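Local coordinates for putative Glycosidase (Bacteroides thetaiotaomicron, PDB 3R67), which is a putative glycosidase of the beta-fructosidase clan, probably folded as a five-bladed beta-propeller, at residues Val44-Ser49 against Tyr67-Asn72. Sequence-based numbering, arbitrary orientation.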
loop_
_atom_site.group_PDB
_atom_site.type_symbol
_atom_site.label_atom_id
_atom_site.label_comp_id
_atom_site.label_asym_id
_atom_site.label_seq_id
_atom_site.Cartn_x
_atom_site.Cartn_y
_atom_site.Cartn_z
ATOM N N VAL A 44 -6.016 0.206 25.164
ATOM C CA VAL A 44 -4.886 0.644 24.382
ATOM C C VAL A 44 -5.243 1.923 23.608
ATOM O O VAL A 44 -6.265 1.988 22.914
ATOM C CB VAL A 44 -4.478 -0.526 23.418
ATOM C CG1 VAL A 44 -3.443 -0.099 22.395
ATOM C CG2 VAL A 44 -3.995 -1.755 24.183
ATOM N N ALA A 45 -4.381 2.925 23.727
ATOM C CA ALA A 45 -4.374 4.151 22.918
ATOM C C ALA A 45 -3.745 3.770 21.578
ATOM O O ALA A 45 -2.560 4.010 21.323
ATOM C CB ALA A 45 -3.619 5.254 23.650
ATOM N N TRP A 46 -4.545 3.071 20.761
ATOM C CA TRP A 46 -4.208 2.347 19.549
ATOM C C TRP A 46 -3.680 3.253 18.393
ATOM O O TRP A 46 -3.055 2.706 17.481
ATOM C CB TRP A 46 -5.444 1.568 19.067
ATOM C CG TRP A 46 -6.587 2.450 18.654
ATOM C CD1 TRP A 46 -7.542 2.990 19.462
ATOM C CD2 TRP A 46 -6.880 2.905 17.324
ATOM N NE1 TRP A 46 -8.418 3.742 18.725
ATOM C CE2 TRP A 46 -8.032 3.718 17.407
ATOM C CE3 TRP A 46 -6.280 2.694 16.062
ATOM C CZ2 TRP A 46 -8.629 4.289 16.275
ATOM C CZ3 TRP A 46 -6.859 3.278 14.947
ATOM C CH2 TRP A 46 -8.013 4.077 15.061
ATOM N N GLU A 47 -3.885 4.581 18.422
ATOM C CA GLU A 47 -3.373 5.468 17.354
ATOM C C GLU A 47 -2.628 6.671 17.962
ATOM O O GLU A 47 -2.589 7.738 17.362
ATOM C CB GLU A 47 -4.524 5.958 16.433
ATOM C CG GLU A 47 -5.661 6.667 17.155
ATOM C CD GLU A 47 -6.802 7.203 16.311
ATOM O OE1 GLU A 47 -6.644 7.284 15.073
ATOM O OE2 GLU A 47 -7.845 7.579 16.893
ATOM N N SER A 48 -2.039 6.495 19.144
ATOM C CA SER A 48 -1.420 7.586 19.878
ATOM C C SER A 48 -0.007 7.953 19.413
ATOM O O SER A 48 0.397 9.089 19.706
ATOM C CB SER A 48 -1.337 7.238 21.358
ATOM O OG SER A 48 -0.582 6.058 21.558
ATOM N N SER A 49 0.752 7.059 18.721
ATOM C CA SER A 49 2.118 7.436 18.363
ATOM C C SER A 49 2.239 7.859 16.896
ATOM O O SER A 49 2.844 8.907 16.640
ATOM C CB SER A 49 3.097 6.299 18.648
ATOM O OG SER A 49 2.783 5.123 17.923
ATOM N N TYR A 67 -6.098 3.576 7.638
ATOM C CA TYR A 67 -4.735 3.985 7.961
ATOM C C TYR A 67 -4.084 3.095 8.997
ATOM O O TYR A 67 -4.700 2.683 9.973
ATOM C CB TYR A 67 -4.680 5.444 8.458
ATOM C CG TYR A 67 -5.587 5.784 9.628
ATOM C CD1 TYR A 67 -6.898 6.214 9.419
ATOM C CD2 TYR A 67 -5.107 5.760 10.937
ATOM C CE1 TYR A 67 -7.721 6.561 10.482
ATOM C CE2 TYR A 67 -5.927 6.092 12.015
ATOM C CZ TYR A 67 -7.229 6.509 11.782
ATOM O OH TYR A 67 -8.050 6.855 12.826
ATOM N N ARG A 68 -2.796 2.835 8.783
ATOM C CA ARG A 68 -1.969 2.091 9.710
ATOM C C ARG A 68 -1.693 2.963 10.948
ATOM O O ARG A 68 -1.092 4.035 10.838
ATOM C CB ARG A 68 -0.672 1.654 9.020
ATOM C CG ARG A 68 0.272 0.941 9.963
ATOM C CD ARG A 68 1.584 0.642 9.308
ATOM N NE ARG A 68 2.548 0.176 10.299
ATOM C CZ ARG A 68 3.789 -0.195 10.017
ATOM N NH1 ARG A 68 4.228 -0.178 8.760
ATOM N NH2 ARG A 68 4.608 -0.576 10.987
ATOM N N ALA A 69 -2.149 2.507 12.112
ATOM C CA ALA A 69 -1.964 3.227 13.368
ATOM C C ALA A 69 -1.106 2.426 14.332
ATOM O O ALA A 69 -1.312 1.220 14.498
ATOM C CB ALA A 69 -3.314 3.523 13.989
ATOM N N GLU A 70 -0.145 3.103 14.981
ATOM C CA GLU A 70 0.738 2.483 15.977
ATOM C C GLU A 70 0.440 3.068 17.344
ATOM O O GLU A 70 0.220 4.274 17.469
ATOM C CB GLU A 70 2.223 2.641 15.619
ATOM C CG GLU A 70 2.641 1.755 14.448
ATOM C CD GLU A 70 4.106 1.820 14.062
ATOM O OE1 GLU A 70 4.733 2.879 14.287
ATOM O OE2 GLU A 70 4.617 0.831 13.485
ATOM N N ASP A 71 0.389 2.202 18.361
ATOM C CA ASP A 71 0.059 2.572 19.726
ATOM C C ASP A 71 1.307 2.945 20.540
ATOM O O ASP A 71 2.403 3.006 20.009
ATOM C CB ASP A 71 -0.683 1.401 20.403
ATOM C CG ASP A 71 0.017 0.046 20.430
ATOM O OD1 ASP A 71 1.252 -0.002 20.203
ATOM O OD2 ASP A 71 -0.650 -0.951 20.741
ATOM N N ASN A 72 1.117 3.187 21.845
ATOM C CA ASN A 72 2.188 3.527 22.777
ATOM C C ASN A 72 2.451 2.318 23.708
ATOM O O ASN A 72 2.498 2.446 24.930
ATOM C CB ASN A 72 1.845 4.805 23.555
ATOM C CG ASN A 72 0.533 4.799 24.317
ATOM O OD1 ASN A 72 -0.231 3.822 24.302
ATOM N ND2 ASN A 72 0.216 5.910 24.974
HETATM O O HOH W 1 5.500 4.392 16.382
#
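Glu47 reaches from a type I turn, Ala45 to Ser48, to Tyr67 on the strand that ends at Glu70. Its CB rests 3.7 Å from Ala69 CB. CG lies over the centre of the neighbouring Trp46 ring, 3.7 Å above its plane, and the chain runs on extended (chi2 178°) to CD, 3.7 Å from Tyr67 OH. At the tip, OE1 accepts a 2.7 Å hydrogen bond from Tyr67 OH on its syn side, at the edge of the phenol ring; carboxylate and ring planes are only 11° apart, yet the hydroxyl is displaced from the carboxylate plane. Arg97 also pairs with OE1, while Thr33 bonds OE2. Beneath the glutamate, the Trp46 and Tyr67 side chains cross at about a right angle while their rings stay roughly parallel in plane, with Trp46 CH2 3.6 Å from Tyr67 OH. Trp46 CZ3 packs on Ala69 CB; Thr99 O takes up its NE1.

Past the turn, Ser49 N donates to Glu70 O at 3.1 Å and 159°. Ser49 OG, in one of two conformers, lies near the carbonyls of Glu70 and Asp71 without a settled acceptor. Alongside, Val44 CG1 packs against Asp71, whose OD2 forms a salt bridge with Arg83.

Bonds at both oxygens restrict the carboxylate's rotation. Together with the Glu70 bond and the indole packing, they fasten this loop to strand 62-70 of an antiparallel sheet, consistent with a propeller blade.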